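Local coordinates for Sts-2 protein (Mus musculus, PDB 3D4I) that shows acid-dependent phosphatase activity in this 2H-phosphatase domain and, as the full-length protein, probably interferes with CBL-mediated down-regulation of receptor-type tyrosine kinases, at residues G11-R16 / L234-C239; V89-A94 / G195-V200; E127-E132 / C164-A169. All blocks are in the same frame, centred on the assembly; numbering follows the deposited sequence.

Contact 1: G11-R16 / L234-C239. Unlike the reference sequence in segment 11-16: Ile15 (reference Val).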
ATOM      1  N   GLY A  11     -16.513   1.912 -22.756  1.00 22.71           N
ATOM      2  CA  GLY A  11     -15.282   2.507 -22.224  1.00 21.13           C
ATOM      3  C   GLY A  11     -14.068   1.604 -22.356  1.00 20.51           C
ATOM      4  O   GLY A  11     -14.191   0.369 -22.340  1.00 20.26           O
ATOM      5  N   ILE A  12     -12.899   2.227 -22.489  1.00 19.97           N
ATOM      6  CA  ILE A  12     -11.611   1.523 -22.483  1.00 18.82           C
ATOM      7  C   ILE A  12     -10.751   2.224 -21.425  1.00 18.89           C
ATOM      8  O   ILE A  12     -10.512   3.425 -21.521  1.00 18.85           O
ATOM      9  CB  ILE A  12     -10.916   1.576 -23.854  1.00 20.33           C
ATOM     10  CG1 ILE A  12     -11.551   0.562 -24.824  1.00 19.30           C
ATOM     11  CG2 ILE A  12      -9.376   1.317 -23.728  1.00 18.87           C
ATOM     12  CD1 ILE A  12     -10.998  -0.832 -24.666  1.00 23.42           C
ATOM     13  N   LEU A  13     -10.341   1.471 -20.405  1.00 17.36           N
ATOM     14  CA  LEU A  13      -9.629   2.035 -19.260  1.00 16.00           C
ATOM     15  C   LEU A  13      -8.274   1.361 -19.209  1.00 15.71           C
ATOM     16  O   LEU A  13      -8.163   0.167 -18.907  1.00 14.99           O
ATOM     17  CB  LEU A  13     -10.407   1.813 -17.951  1.00 16.59           C
ATOM     18  CG  LEU A  13      -9.769   2.385 -16.670  1.00 14.52           C
ATOM     19  CD1 LEU A  13      -9.595   3.906 -16.745  1.00 17.19           C
ATOM     20  CD2 LEU A  13     -10.653   1.989 -15.467  1.00 16.07           C
ATOM     21  N   VAL A  14      -7.253   2.135 -19.556  1.00 14.73           N
ATOM     22  CA  VAL A  14      -5.905   1.615 -19.651  1.00 15.43           C
ATOM     23  C   VAL A  14      -5.270   1.928 -18.317  1.00 15.66           C
ATOM     24  O   VAL A  14      -5.350   3.066 -17.849  1.00 15.33           O
ATOM     25  CB  VAL A  14      -5.098   2.274 -20.777  1.00 15.85           C
ATOM     26  CG1 VAL A  14      -3.700   1.637 -20.856  1.00 15.40           C
ATOM     27  CG2 VAL A  14      -5.829   2.099 -22.134  1.00 17.03           C
ATOM     28  N   ILE A  15      -4.682   0.895 -17.722  1.00 15.61           N
ATOM     29  CA  ILE A  15      -4.214   0.908 -16.343  1.00 15.01           C
ATOM     30  C   ILE A  15      -2.777   0.376 -16.286  1.00 15.53           C
ATOM     31  O   ILE A  15      -2.502  -0.753 -16.746  1.00 16.16           O
ATOM     32  CB  ILE A  15      -5.130   0.010 -15.449  1.00 15.08           C
ATOM     33  CG1 ILE A  15      -6.592   0.507 -15.509  1.00 14.52           C
ATOM     34  CG2 ILE A  15      -4.683   0.059 -13.953  1.00 14.45           C
ATOM     35  CD1 ILE A  15      -7.591  -0.411 -14.854  1.00 15.66           C
ATOM     36  N   ARG A  16      -1.887   1.155 -15.668  1.00 15.63           N
ATOM     37  CA  ARG A  16      -0.519   0.712 -15.448  1.00 15.84           C
ATOM     38  C   ARG A  16      -0.439  -0.268 -14.273  1.00 15.13           C
ATOM     39  O   ARG A  16      -1.153  -0.134 -13.267  1.00 14.98           O
ATOM     40  CB  ARG A  16       0.440   1.894 -15.235  1.00 16.17           C
ATOM     41  CG  ARG A  16       1.931   1.491 -15.368  1.00 20.18           C
ATOM     42  CD  ARG A  16       2.724   2.297 -14.309  1.00 27.83           C
ATOM     43  NE  ARG A  16       4.181   2.167 -14.375  1.00 24.94           N
ATOM     44  CZ  ARG A  16       4.924   1.634 -13.414  1.00 29.71           C
ATOM     45  NH1 ARG A  16       4.365   1.123 -12.281  1.00 23.59           N
ATOM     46  NH2 ARG A  16       6.248   1.607 -13.597  1.00 32.25           N
ATOM     47  N   LEU A 234      -0.617   2.044 -11.108  1.00 17.05           N
ATOM     48  CA  LEU A 234      -2.064   2.133 -11.282  1.00 16.89           C
ATOM     49  C   LEU A 234      -2.536   3.434 -11.971  1.00 17.15           C
ATOM     50  O   LEU A 234      -3.702   3.777 -11.888  1.00 16.32           O
ATOM     51  CB  LEU A 234      -2.805   1.896  -9.932  1.00 17.16           C
ATOM     52  CG  LEU A 234      -3.032   0.421  -9.550  1.00 16.26           C
ATOM     53  CD1 LEU A 234      -3.989  -0.231 -10.535  1.00 16.08           C
ATOM     54  CD2 LEU A 234      -1.737  -0.343  -9.551  1.00 16.91           C
ATOM     55  N   GLY A 235      -1.627   4.153 -12.649  1.00 17.67           N
ATOM     56  CA  GLY A 235      -2.022   5.353 -13.404  1.00 17.72           C
ATOM     57  C   GLY A 235      -3.011   4.936 -14.488  1.00 18.36           C
ATOM     58  O   GLY A 235      -2.897   3.839 -15.016  1.00 18.24           O
ATOM     59  N   MET A 236      -4.002   5.786 -14.794  1.00 18.27           N
ATOM     60  CA  MET A 236      -5.041   5.415 -15.765  1.00 19.28           C
ATOM     61  C   MET A 236      -5.320   6.470 -16.842  1.00 20.18           C
ATOM     62  O   MET A 236      -5.200   7.665 -16.576  1.00 19.40           O
ATOM     63  CB  MET A 236      -6.348   5.118 -15.021  1.00 18.74           C
ATOM     64  CG  MET A 236      -6.255   4.003 -14.015  1.00 17.11           C
ATOM     65  SD  MET A 236      -7.814   3.813 -13.151  1.00 22.95           S
ATOM     66  CE  MET A 236      -7.439   2.436 -12.065  0.50 17.26           C
ATOM     67  N   CYS A 237      -5.699   5.995 -18.037  1.00 21.72           N
ATOM     68  CA  CYS A 237      -6.174   6.818 -19.167  1.00 21.42           C
ATOM     69  C   CYS A 237      -7.501   6.191 -19.568  1.00 20.06           C
ATOM     70  O   CYS A 237      -7.546   4.988 -19.790  1.00 20.43           O
ATOM     71  CB  CYS A 237      -5.215   6.681 -20.371  1.00 20.05           C
ATOM     72  SG  CYS A 237      -5.635   7.740 -21.753  1.00 28.97           S
ATOM     73  N   PHE A 238      -8.557   6.990 -19.701  1.00 20.03           N
ATOM     74  CA  PHE A 238      -9.906   6.478 -19.989  1.00 19.88           C
ATOM     75  C   PHE A 238     -10.446   7.068 -21.306  1.00 20.77           C
ATOM     76  O   PHE A 238     -10.433   8.304 -21.493  1.00 21.25           O
ATOM     77  CB  PHE A 238     -10.835   6.839 -18.820  1.00 19.01           C
ATOM     78  CG  PHE A 238     -12.193   6.192 -18.873  1.00 19.65           C
ATOM     79  CD1 PHE A 238     -12.333   4.838 -19.163  1.00 20.57           C
ATOM     80  CD2 PHE A 238     -13.335   6.935 -18.579  1.00 20.20           C
ATOM     81  CE1 PHE A 238     -13.590   4.226 -19.203  1.00 21.93           C
ATOM     82  CE2 PHE A 238     -14.605   6.340 -18.597  1.00 21.95           C
ATOM     83  CZ  PHE A 238     -14.731   4.976 -18.913  1.00 23.00           C
ATOM     84  N   CYS A 239     -10.910   6.204 -22.208  1.00 21.03           N
ATOM     85  CA  CYS A 239     -11.581   6.681 -23.449  1.00 22.11           C
ATOM     86  C   CYS A 239     -12.989   6.148 -23.512  1.00 21.75           C
ATOM     87  O   CYS A 239     -13.204   4.992 -23.158  1.00 20.26           O
ATOM     88  CB  CYS A 239     -10.825   6.223 -24.682  1.00 22.55           C
ATOM     89  SG  CYS A 239      -9.155   6.856 -24.740  1.00 27.07           S
TER

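Contact 2: V89-A94 / G195-V200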
ATOM      1  N   VAL A  89     -17.793  -3.307 -15.466  1.00 22.03           N
ATOM      2  CA  VAL A  89     -16.617  -3.845 -16.139  1.00 21.84           C
ATOM      3  C   VAL A  89     -17.017  -5.152 -16.822  1.00 21.84           C
ATOM      4  O   VAL A  89     -17.542  -6.054 -16.159  1.00 21.89           O
ATOM      5  CB  VAL A  89     -15.456  -4.119 -15.132  1.00 22.21           C
ATOM      6  CG1 VAL A  89     -14.278  -4.797 -15.821  1.00 22.81           C
ATOM      7  CG2 VAL A  89     -15.032  -2.830 -14.444  1.00 21.93           C
ATOM      8  N   THR A  90     -16.741  -5.256 -18.124  1.00 21.09           N
ATOM      9  CA  THR A  90     -17.191  -6.386 -18.948  1.00 20.76           C
ATOM     10  C   THR A  90     -16.086  -7.250 -19.532  1.00 19.89           C
ATOM     11  O   THR A  90     -16.340  -8.335 -20.054  1.00 18.98           O
ATOM     12  CB  THR A  90     -18.075  -5.884 -20.121  1.00 21.23           C
ATOM     13  OG1 THR A  90     -17.322  -4.973 -20.930  1.00 21.74           O
ATOM     14  CG2 THR A  90     -19.286  -5.166 -19.586  1.00 22.07           C
ATOM     15  N   ALA A  91     -14.851  -6.762 -19.498  1.00 19.76           N
ATOM     16  CA  ALA A  91     -13.753  -7.503 -20.078  1.00 18.77           C
ATOM     17  C   ALA A  91     -12.435  -6.962 -19.552  1.00 19.02           C
ATOM     18  O   ALA A  91     -12.345  -5.803 -19.164  1.00 17.43           O
ATOM     19  CB  ALA A  91     -13.787  -7.444 -21.598  1.00 19.28           C
ATOM     20  N   VAL A  92     -11.433  -7.836 -19.520  1.00 18.84           N
ATOM     21  CA  VAL A  92     -10.086  -7.442 -19.159  1.00 19.06           C
ATOM     22  C   VAL A  92      -9.032  -8.169 -19.957  1.00 19.15           C
ATOM     23  O   VAL A  92      -9.053  -9.404 -20.120  1.00 18.54           O
ATOM     24  CB  VAL A  92      -9.790  -7.306 -17.602  1.00 20.45           C
ATOM     25  CG1 VAL A  92     -11.002  -7.511 -16.707  1.00 19.45           C
ATOM     26  CG2 VAL A  92      -8.539  -8.046 -17.128  1.00 20.35           C
ATOM     27  N   PHE A  93      -8.164  -7.343 -20.520  1.00 18.26           N
ATOM     28  CA  PHE A  93      -7.020  -7.778 -21.264  1.00 18.94           C
ATOM     29  C   PHE A  93      -5.793  -7.381 -20.457  1.00 19.10           C
ATOM     30  O   PHE A  93      -5.793  -6.323 -19.798  1.00 19.19           O
ATOM     31  CB  PHE A  93      -7.011  -7.109 -22.636  1.00 18.50           C
ATOM     32  CG  PHE A  93      -8.196  -7.463 -23.488  1.00 19.24           C
ATOM     33  CD1 PHE A  93      -9.423  -6.834 -23.283  1.00 19.28           C
ATOM     34  CD2 PHE A  93      -8.098  -8.435 -24.487  1.00 18.31           C
ATOM     35  CE1 PHE A  93     -10.551  -7.173 -24.059  1.00 19.90           C
ATOM     36  CE2 PHE A  93      -9.212  -8.762 -25.281  1.00 19.08           C
ATOM     37  CZ  PHE A  93     -10.434  -8.130 -25.061  1.00 19.19           C
ATOM     38  N   ALA A  94      -4.769  -8.232 -20.470  1.00 18.46           N
ATOM     39  CA  ALA A  94      -3.521  -7.907 -19.780  1.00 18.15           C
ATOM     40  C   ALA A  94      -2.328  -8.256 -20.647  1.00 17.60           C
ATOM     41  O   ALA A  94      -2.341  -9.257 -21.368  1.00 18.22           O
ATOM     42  CB  ALA A  94      -3.430  -8.681 -18.441  1.00 17.74           C
ATOM     43  N   GLY A 195     -20.202  -1.625 -21.549  1.00 29.54           N
ATOM     44  CA  GLY A 195     -19.467  -1.362 -20.315  1.00 26.66           C
ATOM     45  C   GLY A 195     -18.007  -1.035 -20.580  1.00 24.87           C
ATOM     46  O   GLY A 195     -17.620  -0.642 -21.706  1.00 23.90           O
ATOM     47  N   ILE A 196     -17.198  -1.181 -19.535  1.00 22.83           N
ATOM     48  CA  ILE A 196     -15.778  -0.855 -19.595  1.00 21.85           C
ATOM     49  C   ILE A 196     -14.905  -2.089 -19.773  1.00 20.78           C
ATOM     50  O   ILE A 196     -15.047  -3.072 -19.055  1.00 20.67           O
ATOM     51  CB  ILE A 196     -15.325  -0.076 -18.327  1.00 21.85           C
ATOM     52  CG1 ILE A 196     -16.179   1.186 -18.126  1.00 22.91           C
ATOM     53  CG2 ILE A 196     -13.797   0.244 -18.371  1.00 21.97           C
ATOM     54  CD1 ILE A 196     -15.836   1.972 -16.849  1.00 22.61           C
ATOM     55  N   THR A 197     -13.988  -2.013 -20.731  1.00 20.31           N
ATOM     56  CA  THR A 197     -12.937  -2.999 -20.889  1.00 18.91           C
ATOM     57  C   THR A 197     -11.648  -2.491 -20.233  1.00 18.50           C
ATOM     58  O   THR A 197     -11.194  -1.380 -20.512  1.00 17.36           O
ATOM     59  CB  THR A 197     -12.658  -3.268 -22.384  1.00 19.67           C
ATOM     60  OG1 THR A 197     -13.832  -3.832 -22.980  1.00 19.82           O
ATOM     61  CG2 THR A 197     -11.473  -4.242 -22.568  1.00 18.88           C
ATOM     62  N   LEU A 198     -11.044  -3.320 -19.379  1.00 18.01           N
ATOM     63  CA  LEU A 198      -9.747  -2.940 -18.777  1.00 17.42           C
ATOM     64  C   LEU A 198      -8.588  -3.417 -19.640  1.00 16.09           C
ATOM     65  O   LEU A 198      -8.610  -4.535 -20.143  1.00 16.37           O
ATOM     66  CB  LEU A 198      -9.640  -3.499 -17.354  1.00 17.18           C
ATOM     67  CG  LEU A 198     -10.820  -3.309 -16.366  1.00 17.99           C
ATOM     68  CD1 LEU A 198     -10.440  -3.863 -14.986  1.00 18.69           C
ATOM     69  CD2 LEU A 198     -11.228  -1.863 -16.223  1.00 16.47           C
ATOM     70  N   ILE A 199      -7.596  -2.548 -19.830  1.00 14.99           N
ATOM     71  CA  ILE A 199      -6.385  -2.859 -20.548  1.00 15.35           C
ATOM     72  C   ILE A 199      -5.266  -2.679 -19.515  1.00 14.89           C
ATOM     73  O   ILE A 199      -4.856  -1.563 -19.229  1.00 14.95           O
ATOM     74  CB  ILE A 199      -6.148  -1.895 -21.766  1.00 14.85           C
ATOM     75  CG1 ILE A 199      -7.339  -1.899 -22.765  1.00 17.28           C
ATOM     76  CG2 ILE A 199      -4.815  -2.187 -22.468  1.00 17.43           C
ATOM     77  CD1 ILE A 199      -7.679  -3.230 -23.380  1.00 17.78           C
ATOM     78  N   VAL A 200      -4.798  -3.783 -18.939  1.00 14.72           N
ATOM     79  CA  VAL A 200      -3.848  -3.707 -17.828  1.00 14.44           C
ATOM     80  C   VAL A 200      -2.465  -3.964 -18.390  1.00 15.64           C
ATOM     81  O   VAL A 200      -2.158  -5.082 -18.833  1.00 15.81           O
ATOM     82  CB  VAL A 200      -4.152  -4.751 -16.740  1.00 14.68           C
ATOM     83  CG1 VAL A 200      -3.153  -4.582 -15.555  1.00 14.34           C
ATOM     84  CG2 VAL A 200      -5.617  -4.614 -16.253  1.00 14.67           C
TER

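Contact 3: E127-E132 / C164-A169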
ATOM      1  N   GLU A 127       5.087  -4.474 -23.287  1.00 18.73           N
ATOM      2  CA  GLU A 127       6.005  -3.344 -23.383  1.00 19.82           C
ATOM      3  C   GLU A 127       6.736  -3.320 -24.728  1.00 20.21           C
ATOM      4  O   GLU A 127       6.924  -4.363 -25.356  1.00 20.59           O
ATOM      5  CB  GLU A 127       7.017  -3.440 -22.210  1.00 20.11           C
ATOM      6  CG  GLU A 127       8.035  -2.311 -22.098  1.00 20.57           C
ATOM      7  CD  GLU A 127       7.381  -0.980 -21.797  1.00 19.73           C
ATOM      8  OE1 GLU A 127       6.972  -0.311 -22.753  1.00 19.81           O
ATOM      9  OE2 GLU A 127       7.275  -0.609 -20.600  1.00 22.01           O
ATOM     10  N   TRP A 128       7.128  -2.133 -25.187  1.00 20.52           N
ATOM     11  CA  TRP A 128       8.029  -2.004 -26.337  1.00 20.63           C
ATOM     12  C   TRP A 128       9.290  -2.822 -26.078  1.00 21.13           C
ATOM     13  O   TRP A 128       9.918  -2.645 -25.036  1.00 20.08           O
ATOM     14  CB  TRP A 128       8.389  -0.525 -26.544  1.00 20.49           C
ATOM     15  CG  TRP A 128       9.275  -0.197 -27.761  1.00 19.43           C
ATOM     16  CD1 TRP A 128       9.507  -0.972 -28.857  1.00 20.93           C
ATOM     17  CD2 TRP A 128       9.950   1.040 -27.998  1.00 20.74           C
ATOM     18  NE1 TRP A 128      10.324  -0.309 -29.749  1.00 19.37           N
ATOM     19  CE2 TRP A 128      10.601   0.935 -29.248  1.00 21.29           C
ATOM     20  CE3 TRP A 128      10.082   2.232 -27.264  1.00 21.20           C
ATOM     21  CZ2 TRP A 128      11.401   1.964 -29.769  1.00 22.13           C
ATOM     22  CZ3 TRP A 128      10.873   3.270 -27.804  1.00 21.48           C
ATOM     23  CH2 TRP A 128      11.510   3.125 -29.032  1.00 20.97           C
ATOM     24  N   MET A 129       9.663  -3.701 -27.024  1.00 21.59           N
ATOM     25  CA  MET A 129      10.775  -4.663 -26.824  1.00 22.56           C
ATOM     26  C   MET A 129      12.119  -3.995 -26.614  1.00 23.20           C
ATOM     27  O   MET A 129      13.012  -4.571 -26.003  1.00 23.89           O
ATOM     28  CB  MET A 129      10.865  -5.662 -27.996  1.00 23.07           C
ATOM     29  CG  MET A 129       9.629  -6.557 -28.140  1.00 23.62           C
ATOM     30  SD  MET A 129       9.511  -7.748 -26.786  1.00 26.96           S
ATOM     31  CE  MET A 129      10.918  -8.805 -27.217  1.00 28.12           C
ATOM     32  N   LYS A 130      12.251  -2.784 -27.144  1.00 24.12           N
ATOM     33  CA  LYS A 130      13.390  -1.906 -26.906  1.00 24.35           C
ATOM     34  C   LYS A 130      13.726  -1.786 -25.420  1.00 24.11           C
ATOM     35  O   LYS A 130      14.891  -1.634 -25.071  1.00 23.86           O
ATOM     36  CB  LYS A 130      13.058  -0.512 -27.452  1.00 25.00           C
ATOM     37  CG  LYS A 130      14.126   0.573 -27.251  1.00 26.68           C
ATOM     38  CD  LYS A 130      15.273   0.401 -28.214  1.00 30.10           C
ATOM     39  CE  LYS A 130      14.905   0.857 -29.615  1.00 30.80           C
ATOM     40  NZ  LYS A 130      16.053   0.647 -30.560  1.00 33.65           N
ATOM     41  N   TRP A 131      12.701  -1.842 -24.564  1.00 22.97           N
ATOM     42  CA  TRP A 131      12.883  -1.631 -23.129  1.00 23.45           C
ATOM     43  C   TRP A 131      12.833  -2.905 -22.306  1.00 24.27           C
ATOM     44  O   TRP A 131      12.757  -2.843 -21.078  1.00 24.90           O
ATOM     45  CB  TRP A 131      11.861  -0.613 -22.600  1.00 22.67           C
ATOM     46  CG  TRP A 131      12.030   0.716 -23.240  1.00 21.77           C
ATOM     47  CD1 TRP A 131      13.198   1.250 -23.741  1.00 20.94           C
ATOM     48  CD2 TRP A 131      11.014   1.697 -23.458  1.00 20.86           C
ATOM     49  NE1 TRP A 131      12.962   2.501 -24.249  1.00 21.12           N
ATOM     50  CE2 TRP A 131      11.630   2.800 -24.086  1.00 21.43           C
ATOM     51  CE3 TRP A 131       9.637   1.756 -23.174  1.00 21.80           C
ATOM     52  CZ2 TRP A 131      10.922   3.954 -24.432  1.00 21.88           C
ATOM     53  CZ3 TRP A 131       8.929   2.911 -23.525  1.00 21.18           C
ATOM     54  CH2 TRP A 131       9.582   3.995 -24.144  1.00 21.49           C
ATOM     55  N   GLU A 132      12.895  -4.052 -22.981  1.00 24.74           N
ATOM     56  CA  GLU A 132      12.886  -5.357 -22.321  1.00 25.85           C
ATOM     57  C   GLU A 132      14.046  -6.219 -22.821  1.00 27.25           C
ATOM     58  O   GLU A 132      14.605  -5.962 -23.886  1.00 26.80           O
ATOM     59  CB  GLU A 132      11.553  -6.073 -22.546  1.00 25.25           C
ATOM     60  CG  GLU A 132      10.331  -5.343 -21.978  1.00 24.99           C
ATOM     61  CD  GLU A 132      10.083  -5.622 -20.505  1.00 24.24           C
ATOM     62  OE1 GLU A 132      10.624  -6.602 -19.950  1.00 29.05           O
ATOM     63  OE2 GLU A 132       9.337  -4.849 -19.883  1.00 23.68           O
ATOM     64  N   CYS A 164       5.353 -15.336 -29.397  1.00 26.05           N
ATOM     65  CA  CYS A 164       6.556 -15.580 -30.194  1.00 27.02           C
ATOM     66  C   CYS A 164       6.645 -14.680 -31.442  1.00 26.62           C
ATOM     67  O   CYS A 164       7.669 -14.671 -32.127  1.00 25.90           O
ATOM     68  CB  CYS A 164       6.726 -17.071 -30.531  1.00 27.49           C
ATOM     69  SG  CYS A 164       5.444 -17.706 -31.572  1.00 32.04           S
ATOM     70  N   SER A 165       5.596 -13.894 -31.705  1.00 26.35           N
ATOM     71  CA  SER A 165       5.635 -12.935 -32.812  1.00 26.64           C
ATOM     72  C   SER A 165       6.216 -11.566 -32.411  1.00 27.17           C
ATOM     73  O   SER A 165       6.516 -10.733 -33.278  1.00 26.97           O
ATOM     74  CB  SER A 165       4.255 -12.787 -33.459  1.00 27.23           C
ATOM     75  OG  SER A 165       3.705 -14.055 -33.742  1.00 27.49           O
ATOM     76  N   LEU A 166       6.385 -11.348 -31.100  1.00 27.31           N
ATOM     77  CA  LEU A 166       7.080 -10.172 -30.585  1.00 27.43           C
ATOM     78  C   LEU A 166       8.544 -10.183 -31.008  1.00 28.55           C
ATOM     79  O   LEU A 166       9.267 -11.152 -30.749  1.00 28.57           O
ATOM     80  CB  LEU A 166       6.982 -10.097 -29.055  1.00 26.99           C
ATOM     81  CG  LEU A 166       5.712  -9.498 -28.442  1.00 25.87           C
ATOM     82  CD1 LEU A 166       5.607  -9.831 -26.953  1.00 24.54           C
ATOM     83  CD2 LEU A 166       5.657  -7.994 -28.653  1.00 24.68           C
ATOM     84  N   MET A 167       8.968  -9.103 -31.656  1.00 29.24           N
ATOM     85  CA  MET A 167      10.312  -9.015 -32.214  1.00 31.12           C
ATOM     86  C   MET A 167      11.240  -8.207 -31.317  1.00 30.82           C
ATOM     87  O   MET A 167      10.967  -7.045 -31.044  1.00 30.62           O
ATOM     88  CB  MET A 167      10.279  -8.396 -33.616  1.00 32.09           C
ATOM     89  CG  MET A 167       9.555  -9.231 -34.670  1.00 35.02           C
ATOM     90  SD  MET A 167      10.296 -10.870 -34.792  1.00 43.24           S
ATOM     91  CE  MET A 167       9.020 -11.765 -35.698  1.00 38.97           C
ATOM     92  N   PRO A 168      12.364  -8.809 -30.883  1.00 30.95           N
ATOM     93  CA  PRO A 168      13.295  -8.082 -30.016  1.00 31.04           C
ATOM     94  C   PRO A 168      13.795  -6.758 -30.615  1.00 30.39           C
ATOM     95  O   PRO A 168      14.111  -5.826 -29.868  1.00 30.21           O
ATOM     96  CB  PRO A 168      14.453  -9.065 -29.854  1.00 31.26           C
ATOM     97  CG  PRO A 168      13.822 -10.390 -30.044  1.00 31.67           C
ATOM     98  CD  PRO A 168      12.839 -10.174 -31.154  1.00 31.39           C
ATOM     99  N   ALA A 169      13.868  -6.687 -31.944  1.00 29.44           N
ATOM    100  CA  ALA A 169      14.343  -5.474 -32.618  1.00 28.02           C
ATOM    101  C   ALA A 169      13.220  -4.547 -33.123  1.00 27.29           C
ATOM    102  O   ALA A 169      13.481  -3.634 -33.918  1.00 26.47           O
ATOM    103  CB  ALA A 169      15.309  -5.842 -33.765  1.00 28.86           C
TER

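Contact 1: G11-R16 / L234-C239
The Phe238 ring presents its CD1-CE1 side to residues 11-13, and three groups approach it obliquely. The backbone oxygen of Ile12 is 3.3 Å from Phe238 CD1. Leu13 CD1 reaches the same ring atom at 3.8 Å, the two side chains crossing at about a right angle, and Gly11 CA is 3.9 Å from Phe238 CE1. Chi1 of -171° sets Phe238 CG anti to the backbone N; the CE1 corner of the ring comes to Gly11, where a CB would collide with it. Leu13 and Phe238 form a non-hydrogen-bonded antiparallel pair. The hydrogen-bonded pairs lie on either side: Ile12 N donates to Cys239 O at 2.9 Å (165° at the hydrogen), and Val14 N to Cys237 O at 2.9 Å, each with its reciprocal bond. Arg16 N adds a bond to Gly235 O, beyond which the pairing ends in a weak one from Leu234 N to Arg16 O. Ile15 CG2 presses tightly on Leu234 CD1 (3.5 Å). Arg16 begins the Arg-His-Gly signature of histidine phosphatases, and its NE bonds Ser203. Strand 248-251 flanks residues 236-239 through Leu250 and Val251, while strand 196-201 pairs with residues 11-15. Helix 69-85 packs over the Leu13 and Met236 face with Leu82 and Ala78; Cys237, on the other face, touches Trp271 of the second subunit.

Contact 2: V89-A94 / G195-V200
Leu198 O is met by three groups of the strand 89-94. Phe93 N donates to it at 2.9 Å in a nearly straight bond (177° at the hydrogen), Val92 CA makes a CA-H...O contact at 3.4 Å, and the Phe93 ring brings its edge close in plane. Ala91 O is shared in a similar way: Leu198 N bonds it at 2.8 Å and Thr197 CA approaches from the same strand. Further along, Val200 N donates to Phe93 O. The alternation is that of parallel pairing, and the strand axes diverge by only 15°. These are neighbouring inner strands of the mixed sheet of the histidine phosphatase fold, and the register slips by one residue between Val89 and Ala91, a beta bulge. At the bulge Thr90 N still bonds Ile196 O at 2.9 Å. Thr90 OG1 sits between the backbone N and carbonyl carbon (chi1 59°), and Asp193 OD2 receives it in a hydrogen bond outside the pair. On one face Thr197 CG2 lies at the edge of the Phe93 ring, 3.4 Å from its CD1. On the other, Val92 and Leu198 run side by side, with 3.8 Å between Val92 CB and Leu198 CB, and the Val89 side chain crosses that of Leu198 at about a right angle, with Val89 CG1 3.8 Å from Leu198 CG. Helix 98-111 covers this second face, Leu108 meeting Val92 and Ile107 meeting Leu198.

Contact 3: E127-E132 / C164-A169
Met129 reaches across to residues 166-168 with every atom of its side chain. CB lies 3.3 Å from the backbone oxygen of Met167, and CG is nearer still to that oxygen, at 3.2 Å, so the carbonyl rests against the methylene pair without a hydrogen bond. Beyond CG the chain is bent twice: chi2 of -70° places SD 4.1 Å from Leu166 CB, and chi3, also -70°, turns CE toward Pro168, 3.7 Å from its CA. Both segments belong to loops of the phosphatase domain outside its sheet, one after strand 119-121 and the other leading to helix 172-187. Residues 129-130 form a short 3-10 turn, and Glu132 N bonds Met129 O at 3.1 Å. No hydrogen bond joins the two segments directly, but Glu170, just past Ala169, receives Met129 N on OE2 and Trp128 NE1 on its backbone oxygen. An alanine in place of Met129 would probably open a gap beside Leu166 CB and Pro168 CA, since the contacts of CG, SD and CE would go while those of CB with the backbone oxygens of Met167 and Pro168 stayed. Next to the turn, Lys130 CB sits over the centre of one face of the Trp128 ring, 3.3 Å above its plane, while Tyr175 stacks with the same indole.

How the contacts relate
Contacts 1 and 2 share one mixed sheet, their centres 9 Å apart. Strands 11-16 and 196-201 are neighbours in it, so the two contacts make four consecutive strands, 89-94, 196-201, 11-16 and 236-241; Gly11 O to Thr197 N, at 2.9 Å, is one probable hydrogen bond of the join. Contact 3 lies apart among the loops, its centre 22 Å from that of contact 1 and 23 Å from that of contact 2, without touching either. Along the chain the contacts are nested: 127-132 and 164-169 fall between 89-94 and 195-200, which fall between 11-16 and 234-239. The sheet thus gathers distant sequence into one core, while contact 3 ties together two loops away from that sheet.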